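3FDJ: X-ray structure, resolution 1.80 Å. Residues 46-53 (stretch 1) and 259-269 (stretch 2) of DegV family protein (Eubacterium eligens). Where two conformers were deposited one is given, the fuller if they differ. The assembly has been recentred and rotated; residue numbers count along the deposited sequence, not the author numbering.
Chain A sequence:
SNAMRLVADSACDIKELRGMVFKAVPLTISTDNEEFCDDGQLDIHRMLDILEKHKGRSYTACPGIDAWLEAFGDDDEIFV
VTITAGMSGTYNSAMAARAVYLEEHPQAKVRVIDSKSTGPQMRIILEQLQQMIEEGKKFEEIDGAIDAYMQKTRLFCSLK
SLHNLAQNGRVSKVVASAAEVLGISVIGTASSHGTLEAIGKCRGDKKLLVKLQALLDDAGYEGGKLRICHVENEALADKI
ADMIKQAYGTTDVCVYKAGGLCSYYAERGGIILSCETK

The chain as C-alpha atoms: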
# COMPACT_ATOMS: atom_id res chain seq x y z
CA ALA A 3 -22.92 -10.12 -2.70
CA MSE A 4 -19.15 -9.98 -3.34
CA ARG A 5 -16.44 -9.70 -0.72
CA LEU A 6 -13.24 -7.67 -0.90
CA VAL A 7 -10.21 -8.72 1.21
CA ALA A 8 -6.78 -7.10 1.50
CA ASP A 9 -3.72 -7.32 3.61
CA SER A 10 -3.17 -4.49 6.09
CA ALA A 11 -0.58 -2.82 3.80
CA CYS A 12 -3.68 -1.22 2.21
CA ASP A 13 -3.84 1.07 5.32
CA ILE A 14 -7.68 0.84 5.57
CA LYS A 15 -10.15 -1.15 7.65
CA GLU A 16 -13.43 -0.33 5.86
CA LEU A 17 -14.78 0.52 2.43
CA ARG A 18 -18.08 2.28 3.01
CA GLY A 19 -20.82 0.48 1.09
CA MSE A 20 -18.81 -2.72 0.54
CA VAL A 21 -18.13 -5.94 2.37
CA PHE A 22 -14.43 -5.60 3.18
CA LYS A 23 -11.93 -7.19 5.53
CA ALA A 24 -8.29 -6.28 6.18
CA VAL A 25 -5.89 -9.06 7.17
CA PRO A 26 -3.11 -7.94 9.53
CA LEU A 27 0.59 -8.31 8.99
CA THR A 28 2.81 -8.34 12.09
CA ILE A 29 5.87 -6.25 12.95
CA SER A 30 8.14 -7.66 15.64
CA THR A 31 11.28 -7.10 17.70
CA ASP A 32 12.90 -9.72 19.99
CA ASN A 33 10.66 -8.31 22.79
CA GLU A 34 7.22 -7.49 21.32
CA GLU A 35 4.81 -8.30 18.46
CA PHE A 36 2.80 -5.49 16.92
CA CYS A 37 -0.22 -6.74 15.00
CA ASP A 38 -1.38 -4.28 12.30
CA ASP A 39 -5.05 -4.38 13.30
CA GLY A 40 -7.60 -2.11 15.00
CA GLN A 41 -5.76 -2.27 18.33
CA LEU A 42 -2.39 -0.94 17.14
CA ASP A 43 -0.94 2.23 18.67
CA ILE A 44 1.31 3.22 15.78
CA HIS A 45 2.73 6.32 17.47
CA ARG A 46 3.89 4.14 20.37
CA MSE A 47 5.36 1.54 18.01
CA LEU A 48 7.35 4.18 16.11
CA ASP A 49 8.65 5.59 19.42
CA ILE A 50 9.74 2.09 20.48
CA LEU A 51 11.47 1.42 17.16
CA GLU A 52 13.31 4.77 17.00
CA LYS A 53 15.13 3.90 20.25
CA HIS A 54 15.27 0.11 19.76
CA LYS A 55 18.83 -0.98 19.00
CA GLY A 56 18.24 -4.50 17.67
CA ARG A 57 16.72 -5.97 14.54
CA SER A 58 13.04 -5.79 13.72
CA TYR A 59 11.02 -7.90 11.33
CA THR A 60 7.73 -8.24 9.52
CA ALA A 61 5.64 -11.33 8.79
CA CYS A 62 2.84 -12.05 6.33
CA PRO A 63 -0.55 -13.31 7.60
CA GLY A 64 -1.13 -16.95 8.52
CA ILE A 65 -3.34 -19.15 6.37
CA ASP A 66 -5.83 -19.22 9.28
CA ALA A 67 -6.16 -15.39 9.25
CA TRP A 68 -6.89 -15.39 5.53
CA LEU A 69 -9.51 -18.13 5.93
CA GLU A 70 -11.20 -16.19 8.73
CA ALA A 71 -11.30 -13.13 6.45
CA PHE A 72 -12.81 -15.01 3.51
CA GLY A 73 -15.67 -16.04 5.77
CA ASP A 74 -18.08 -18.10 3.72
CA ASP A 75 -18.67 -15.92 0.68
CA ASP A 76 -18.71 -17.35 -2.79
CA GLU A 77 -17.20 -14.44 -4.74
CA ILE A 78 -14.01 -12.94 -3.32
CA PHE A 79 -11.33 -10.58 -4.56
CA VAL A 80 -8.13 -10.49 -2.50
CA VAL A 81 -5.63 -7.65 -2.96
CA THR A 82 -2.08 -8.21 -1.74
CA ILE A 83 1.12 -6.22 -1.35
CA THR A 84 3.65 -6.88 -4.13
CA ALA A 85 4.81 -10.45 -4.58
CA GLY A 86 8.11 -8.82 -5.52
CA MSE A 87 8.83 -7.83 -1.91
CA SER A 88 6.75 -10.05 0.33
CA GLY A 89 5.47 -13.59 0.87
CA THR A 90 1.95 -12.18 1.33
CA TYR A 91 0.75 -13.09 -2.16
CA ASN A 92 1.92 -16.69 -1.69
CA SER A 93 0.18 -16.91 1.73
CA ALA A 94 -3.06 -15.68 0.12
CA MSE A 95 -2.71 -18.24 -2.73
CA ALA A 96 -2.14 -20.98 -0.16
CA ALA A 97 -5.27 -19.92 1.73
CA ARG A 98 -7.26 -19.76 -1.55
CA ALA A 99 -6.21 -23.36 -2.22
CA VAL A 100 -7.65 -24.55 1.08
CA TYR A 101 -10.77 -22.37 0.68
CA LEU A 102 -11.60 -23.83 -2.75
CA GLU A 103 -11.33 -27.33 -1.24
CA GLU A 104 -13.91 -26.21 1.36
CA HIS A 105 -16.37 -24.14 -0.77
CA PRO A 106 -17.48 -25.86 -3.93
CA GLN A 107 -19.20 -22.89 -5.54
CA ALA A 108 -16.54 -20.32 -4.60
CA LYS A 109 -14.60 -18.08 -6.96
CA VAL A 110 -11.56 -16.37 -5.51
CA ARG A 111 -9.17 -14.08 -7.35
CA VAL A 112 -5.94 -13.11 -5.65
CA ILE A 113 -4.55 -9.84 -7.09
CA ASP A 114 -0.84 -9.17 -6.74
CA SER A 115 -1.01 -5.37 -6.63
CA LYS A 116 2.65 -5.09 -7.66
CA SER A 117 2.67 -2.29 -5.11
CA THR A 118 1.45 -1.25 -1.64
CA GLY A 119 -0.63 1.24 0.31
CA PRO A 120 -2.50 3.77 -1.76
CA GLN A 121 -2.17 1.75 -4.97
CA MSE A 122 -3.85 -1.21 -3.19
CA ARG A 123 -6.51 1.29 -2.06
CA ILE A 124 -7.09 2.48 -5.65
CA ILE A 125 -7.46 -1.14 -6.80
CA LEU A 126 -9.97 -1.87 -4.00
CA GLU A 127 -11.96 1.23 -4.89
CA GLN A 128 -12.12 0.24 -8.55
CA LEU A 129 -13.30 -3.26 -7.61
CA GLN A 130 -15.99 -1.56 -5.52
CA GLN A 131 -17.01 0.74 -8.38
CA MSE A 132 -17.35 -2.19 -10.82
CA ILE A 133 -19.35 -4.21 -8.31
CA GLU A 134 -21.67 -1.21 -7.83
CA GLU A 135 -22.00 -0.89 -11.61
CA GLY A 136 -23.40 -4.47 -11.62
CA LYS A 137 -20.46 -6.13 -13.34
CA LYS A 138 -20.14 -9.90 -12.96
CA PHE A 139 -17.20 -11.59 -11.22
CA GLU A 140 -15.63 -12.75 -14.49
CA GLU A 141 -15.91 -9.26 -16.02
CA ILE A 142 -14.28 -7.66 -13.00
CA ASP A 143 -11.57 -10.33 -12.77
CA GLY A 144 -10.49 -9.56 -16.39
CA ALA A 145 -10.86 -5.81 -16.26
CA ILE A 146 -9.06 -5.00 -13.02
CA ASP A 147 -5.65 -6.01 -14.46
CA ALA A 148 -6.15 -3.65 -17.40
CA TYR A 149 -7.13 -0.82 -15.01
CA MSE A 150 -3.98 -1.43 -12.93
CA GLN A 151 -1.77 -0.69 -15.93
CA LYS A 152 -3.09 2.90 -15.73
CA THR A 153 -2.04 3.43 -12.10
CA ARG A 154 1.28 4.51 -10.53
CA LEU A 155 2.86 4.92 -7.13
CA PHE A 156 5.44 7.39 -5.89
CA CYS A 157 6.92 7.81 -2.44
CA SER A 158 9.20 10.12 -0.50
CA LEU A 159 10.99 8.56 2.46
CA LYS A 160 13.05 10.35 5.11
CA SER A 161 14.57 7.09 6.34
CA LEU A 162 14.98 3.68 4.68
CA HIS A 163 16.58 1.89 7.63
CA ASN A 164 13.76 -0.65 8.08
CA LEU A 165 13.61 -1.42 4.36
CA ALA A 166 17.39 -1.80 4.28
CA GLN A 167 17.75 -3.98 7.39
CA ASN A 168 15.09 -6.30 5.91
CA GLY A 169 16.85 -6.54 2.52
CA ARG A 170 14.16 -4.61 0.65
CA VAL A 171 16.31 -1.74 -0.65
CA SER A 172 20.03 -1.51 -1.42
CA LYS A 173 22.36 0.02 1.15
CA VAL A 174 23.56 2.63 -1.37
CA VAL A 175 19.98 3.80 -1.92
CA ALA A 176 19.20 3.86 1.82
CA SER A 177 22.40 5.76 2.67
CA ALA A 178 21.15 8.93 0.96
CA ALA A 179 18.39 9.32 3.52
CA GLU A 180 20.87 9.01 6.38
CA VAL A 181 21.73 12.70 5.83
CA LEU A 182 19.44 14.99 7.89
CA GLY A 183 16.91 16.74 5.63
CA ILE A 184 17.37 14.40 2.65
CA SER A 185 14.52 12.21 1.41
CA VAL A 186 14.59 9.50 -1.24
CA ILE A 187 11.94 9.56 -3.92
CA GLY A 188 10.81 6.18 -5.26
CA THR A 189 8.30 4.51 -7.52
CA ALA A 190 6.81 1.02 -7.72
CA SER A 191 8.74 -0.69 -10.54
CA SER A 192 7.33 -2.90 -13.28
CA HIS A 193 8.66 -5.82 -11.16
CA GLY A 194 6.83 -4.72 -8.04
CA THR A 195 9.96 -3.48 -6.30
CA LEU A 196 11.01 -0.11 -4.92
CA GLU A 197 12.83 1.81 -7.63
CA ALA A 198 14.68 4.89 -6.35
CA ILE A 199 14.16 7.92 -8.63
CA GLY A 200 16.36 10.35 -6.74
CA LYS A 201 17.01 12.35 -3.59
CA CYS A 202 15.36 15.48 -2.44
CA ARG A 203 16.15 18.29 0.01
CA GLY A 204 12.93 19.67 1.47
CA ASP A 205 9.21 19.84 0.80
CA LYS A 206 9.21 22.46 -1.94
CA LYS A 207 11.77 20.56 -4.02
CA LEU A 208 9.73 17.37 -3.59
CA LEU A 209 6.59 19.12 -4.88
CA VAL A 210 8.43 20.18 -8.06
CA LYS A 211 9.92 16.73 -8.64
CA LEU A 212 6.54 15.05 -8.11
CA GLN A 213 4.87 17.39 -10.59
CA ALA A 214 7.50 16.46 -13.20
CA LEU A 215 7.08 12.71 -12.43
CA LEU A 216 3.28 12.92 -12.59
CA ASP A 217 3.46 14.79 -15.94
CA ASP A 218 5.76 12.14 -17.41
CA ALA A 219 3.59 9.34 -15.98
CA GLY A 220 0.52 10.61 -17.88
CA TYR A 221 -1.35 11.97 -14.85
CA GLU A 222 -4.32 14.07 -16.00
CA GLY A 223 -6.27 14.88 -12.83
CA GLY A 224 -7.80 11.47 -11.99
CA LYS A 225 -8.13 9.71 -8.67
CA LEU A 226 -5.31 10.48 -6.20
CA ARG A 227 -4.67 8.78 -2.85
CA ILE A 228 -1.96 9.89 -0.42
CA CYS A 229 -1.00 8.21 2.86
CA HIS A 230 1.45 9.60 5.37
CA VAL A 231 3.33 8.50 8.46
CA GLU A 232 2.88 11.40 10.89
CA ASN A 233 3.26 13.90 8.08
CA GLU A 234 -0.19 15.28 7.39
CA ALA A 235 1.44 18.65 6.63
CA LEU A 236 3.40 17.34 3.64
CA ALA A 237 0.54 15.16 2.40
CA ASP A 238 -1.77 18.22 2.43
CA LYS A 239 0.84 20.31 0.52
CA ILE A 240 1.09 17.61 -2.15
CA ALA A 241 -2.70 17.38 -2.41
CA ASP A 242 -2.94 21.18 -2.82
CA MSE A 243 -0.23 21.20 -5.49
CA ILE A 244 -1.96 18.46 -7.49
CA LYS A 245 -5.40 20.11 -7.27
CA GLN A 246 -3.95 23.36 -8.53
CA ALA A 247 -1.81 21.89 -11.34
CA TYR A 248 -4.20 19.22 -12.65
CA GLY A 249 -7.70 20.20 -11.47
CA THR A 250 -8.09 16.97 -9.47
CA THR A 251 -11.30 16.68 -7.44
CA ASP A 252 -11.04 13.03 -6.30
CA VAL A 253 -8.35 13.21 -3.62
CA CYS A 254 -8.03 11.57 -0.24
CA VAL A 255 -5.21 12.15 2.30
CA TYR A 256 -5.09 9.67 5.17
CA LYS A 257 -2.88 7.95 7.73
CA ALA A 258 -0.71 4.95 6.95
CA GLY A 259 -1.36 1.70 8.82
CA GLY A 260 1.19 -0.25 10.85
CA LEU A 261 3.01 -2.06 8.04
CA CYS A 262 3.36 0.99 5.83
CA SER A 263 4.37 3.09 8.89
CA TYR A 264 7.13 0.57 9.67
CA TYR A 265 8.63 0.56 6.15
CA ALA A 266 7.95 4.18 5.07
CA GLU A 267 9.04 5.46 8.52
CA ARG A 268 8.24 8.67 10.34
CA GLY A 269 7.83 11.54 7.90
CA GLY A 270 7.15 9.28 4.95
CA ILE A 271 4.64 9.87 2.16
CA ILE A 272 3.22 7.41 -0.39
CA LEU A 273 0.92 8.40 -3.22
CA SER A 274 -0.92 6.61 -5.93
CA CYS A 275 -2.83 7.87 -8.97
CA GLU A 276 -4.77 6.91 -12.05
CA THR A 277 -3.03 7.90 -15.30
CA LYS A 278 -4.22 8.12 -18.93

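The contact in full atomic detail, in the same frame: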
# COMPACT_ATOMS: atom_id res chain seq x y z
N ARG A 46 3.11 4.87 19.39
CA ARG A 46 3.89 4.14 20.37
C ARG A 46 4.91 3.19 19.72
O ARG A 46 6.06 3.10 20.15
CB ARG A 46 2.96 3.36 21.31
CG ARG A 46 3.68 2.40 22.25
CD ARG A 46 2.72 1.71 23.23
NE ARG A 46 3.43 0.75 24.07
CZ ARG A 46 3.76 -0.49 23.72
NH1 ARG A 46 3.44 -0.99 22.53
NH2 ARG A 46 4.43 -1.26 24.57
N MSE A 47 4.47 2.46 18.69
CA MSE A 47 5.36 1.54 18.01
C MSE A 47 6.55 2.28 17.40
O MSE A 47 7.69 1.84 17.52
CB MSE A 47 4.62 0.79 16.90
CG MSE A 47 5.48 -0.25 16.21
SE MSE A 47 4.59 -1.02 14.66
CE MSE A 47 4.64 0.53 13.45
N LEU A 48 6.28 3.40 16.73
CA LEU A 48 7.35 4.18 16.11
C LEU A 48 8.33 4.71 17.17
O LEU A 48 9.54 4.74 16.94
CB LEU A 48 6.77 5.33 15.30
CG LEU A 48 5.98 4.94 14.04
CD1 LEU A 48 5.32 6.17 13.42
CD2 LEU A 48 6.87 4.24 13.04
N ASP A 49 7.80 5.13 18.32
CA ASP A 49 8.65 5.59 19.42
C ASP A 49 9.54 4.45 19.92
O ASP A 49 10.71 4.65 20.19
CB ASP A 49 7.82 6.16 20.59
CG ASP A 49 7.29 7.59 20.34
OD1 ASP A 49 7.56 8.18 19.27
OD2 ASP A 49 6.60 8.13 21.24
N ILE A 50 8.97 3.25 20.03
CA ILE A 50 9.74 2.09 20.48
C ILE A 50 10.85 1.77 19.48
O ILE A 50 12.02 1.58 19.87
CB ILE A 50 8.85 0.85 20.71
CG1 ILE A 50 8.04 1.03 22.00
CG2 ILE A 50 9.67 -0.41 20.82
CD1 ILE A 50 6.96 -0.02 22.17
N LEU A 51 10.50 1.75 18.20
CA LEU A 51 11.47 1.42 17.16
C LEU A 51 12.59 2.44 17.04
O LEU A 51 13.74 2.06 16.84
CB LEU A 51 10.79 1.22 15.81
CG LEU A 51 9.89 -0.00 15.79
CD1 LEU A 51 9.01 0.02 14.57
CD2 LEU A 51 10.69 -1.28 15.86
N GLU A 52 12.28 3.73 17.15
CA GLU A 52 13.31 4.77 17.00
C GLU A 52 14.41 4.70 18.06
O GLU A 52 15.51 5.18 17.82
CB GLU A 52 12.68 6.17 16.96
CG GLU A 52 12.55 6.70 15.53
CD GLU A 52 11.62 7.89 15.41
OE1 GLU A 52 11.16 8.41 16.45
OE2 GLU A 52 11.33 8.30 14.27
N LYS A 53 14.11 4.10 19.21
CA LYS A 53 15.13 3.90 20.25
C LYS A 53 15.46 2.42 20.50
O LYS A 53 16.19 2.10 21.43
CB LYS A 53 14.73 4.62 21.56
CG LYS A 53 13.39 4.23 22.17
CD LYS A 53 13.28 4.62 23.65
CE LYS A 53 12.68 6.01 23.87
NZ LYS A 53 11.20 6.04 23.61
N GLY A 259 -1.19 2.72 7.81
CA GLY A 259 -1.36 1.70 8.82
C GLY A 259 -0.01 1.27 9.34
O GLY A 259 1.00 1.90 9.02
N GLY A 260 -0.01 0.22 10.16
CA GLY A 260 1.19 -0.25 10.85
C GLY A 260 2.33 -0.68 9.93
O GLY A 260 3.46 -0.27 10.11
N LEU A 261 2.01 -1.51 8.94
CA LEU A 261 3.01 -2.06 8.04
C LEU A 261 3.65 -0.96 7.22
O LEU A 261 4.88 -0.85 7.13
CB LEU A 261 2.36 -3.09 7.11
CG LEU A 261 3.27 -3.93 6.20
CD1 LEU A 261 3.78 -3.14 5.01
CD2 LEU A 261 4.43 -4.54 7.03
N CYS A 262 2.83 -0.12 6.60
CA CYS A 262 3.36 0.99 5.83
C CYS A 262 4.10 1.99 6.72
O CYS A 262 5.11 2.54 6.30
CB CYS A 262 2.30 1.67 4.98
SG CYS A 262 1.79 0.62 3.52
N SER A 263 3.66 2.19 7.96
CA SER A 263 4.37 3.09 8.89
C SER A 263 5.75 2.53 9.23
O SER A 263 6.71 3.28 9.30
CB SER A 263 3.55 3.35 10.16
OG SER A 263 2.35 4.08 9.86
N TYR A 264 5.85 1.21 9.39
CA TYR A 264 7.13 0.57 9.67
C TYR A 264 8.14 0.79 8.53
O TYR A 264 9.27 1.18 8.78
CB TYR A 264 6.95 -0.92 9.98
CG TYR A 264 8.24 -1.67 10.16
CD1 TYR A 264 8.94 -1.58 11.36
CD2 TYR A 264 8.78 -2.43 9.13
CE1 TYR A 264 10.15 -2.21 11.52
CE2 TYR A 264 10.02 -3.10 9.31
CZ TYR A 264 10.69 -2.98 10.51
OH TYR A 264 11.89 -3.60 10.72
N TYR A 265 7.72 0.54 7.29
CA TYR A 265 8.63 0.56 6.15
C TYR A 265 8.83 1.94 5.53
O TYR A 265 9.92 2.24 5.03
CB TYR A 265 8.18 -0.45 5.09
CG TYR A 265 8.61 -1.87 5.40
CD1 TYR A 265 9.97 -2.19 5.51
CD2 TYR A 265 7.67 -2.89 5.62
CE1 TYR A 265 10.38 -3.49 5.81
CE2 TYR A 265 8.08 -4.19 5.91
CZ TYR A 265 9.43 -4.48 5.99
OH TYR A 265 9.84 -5.75 6.31
N ALA A 266 7.80 2.79 5.56
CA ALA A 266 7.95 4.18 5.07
C ALA A 266 8.62 5.10 6.09
O ALA A 266 9.26 6.09 5.72
CB ALA A 266 6.61 4.75 4.61
N GLU A 267 8.45 4.76 7.36
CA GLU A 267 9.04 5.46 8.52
C GLU A 267 8.47 6.85 8.77
O GLU A 267 7.76 7.41 7.94
CB GLU A 267 10.57 5.45 8.48
CG GLU A 267 11.09 4.03 8.55
CD GLU A 267 12.56 3.91 8.90
OE1 GLU A 267 13.00 4.58 9.88
OE2 GLU A 267 13.25 3.12 8.22
N ARG A 268 8.74 7.37 9.96
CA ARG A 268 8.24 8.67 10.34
C ARG A 268 8.63 9.70 9.28
O ARG A 268 9.78 9.74 8.84
CB ARG A 268 8.81 9.08 11.69
CG ARG A 268 7.89 9.90 12.51
CD ARG A 268 8.31 9.83 13.98
NE ARG A 268 7.19 9.43 14.83
CZ ARG A 268 7.30 8.86 16.03
NH1 ARG A 268 8.49 8.58 16.55
NH2 ARG A 268 6.21 8.56 16.71
N GLY A 269 7.64 10.49 8.88
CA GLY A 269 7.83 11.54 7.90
C GLY A 269 7.45 11.11 6.50
O GLY A 269 7.30 11.94 5.60

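One arginine, placed just beyond the end of its helix, supplies the entire polar side of this contact. Arg268 has the largest area covered by the opposite stretch, and its guanidinium meets two carboxylates on neighbouring turns of helix 46-52. Its NH1 and NH2 both donate to Asp49 OD1, so a single oxygen accepts two hydrogen bonds: Arg268 NH1 to Asp49 OD1 is 2.9 Å, and Arg268 NH2 to Asp49 OD1 is also 2.9 Å. Arg268 NH1 then reaches Glu52 OE1 at 2.7 Å, a short contact but a weak hydrogen bond, because its N-H...O angle is only 130°. Both pairs are salt bridges, and both acids lie at the edge of the guanidinium, near its plane, where the N-H groups point. That leaves the faces free for carbon, and Leu48 CB lies over one of them, 3.6 Å from Arg268 NH2. Asp49 starts from a CA-to-CB bond directed away from the other stretch, yet its carboxylate comes back within reach of the arginine.

The backbone makes this possible. Helices 46-52 and 260-266 run in roughly the same direction, 30° apart, with axes 10.7 Å apart at closest approach, so side chains must fill the space between them. Helix 260-266 gives way at Glu267, whose positive phi takes the chain out of helical geometry. The following residue, Arg268, directs its CA-to-CB bond toward helix 46-52, and Arg268 CA lies 7.4 Å from Leu48 CA.

On the second stretch the apolar contacts come before the arginine, from Gly260 to Tyr264; on the first, their partners alternate with the acids along the same turns. Selenomethionine Met47 sends its terminal CE to the backbone of the other helix, with Met47 CE 3.6 Å from Gly260 O. The methyl rests against main chain at Gly260; it also meets the tyrosine, with Met47 CE 4.4 Å from Tyr264 CB. One turn along, Leu51 CD1 approaches Tyr264 CD1 at 3.6 Å, meeting the ring at its edge rather than its face. On the side nearer the arginine, Leu48 CD2 lies 3.9 Å from Ser263 O. Thus Leu48 serves both regions, its CD2 against the helix backbone and its CB against the arginine.

Ser263 directs its CA-to-CB bond toward the partner helix, but its hydroxyl is used at home: Ser263 OG donates to Gly259 O at 2.7 Å. The same carbonyl accepts the helical bond from Ser263 N, 2.9 Å from Gly259 O. The polar group is satisfied within its own helical turn, so this serine fits an apolar seam without needing a partner across it.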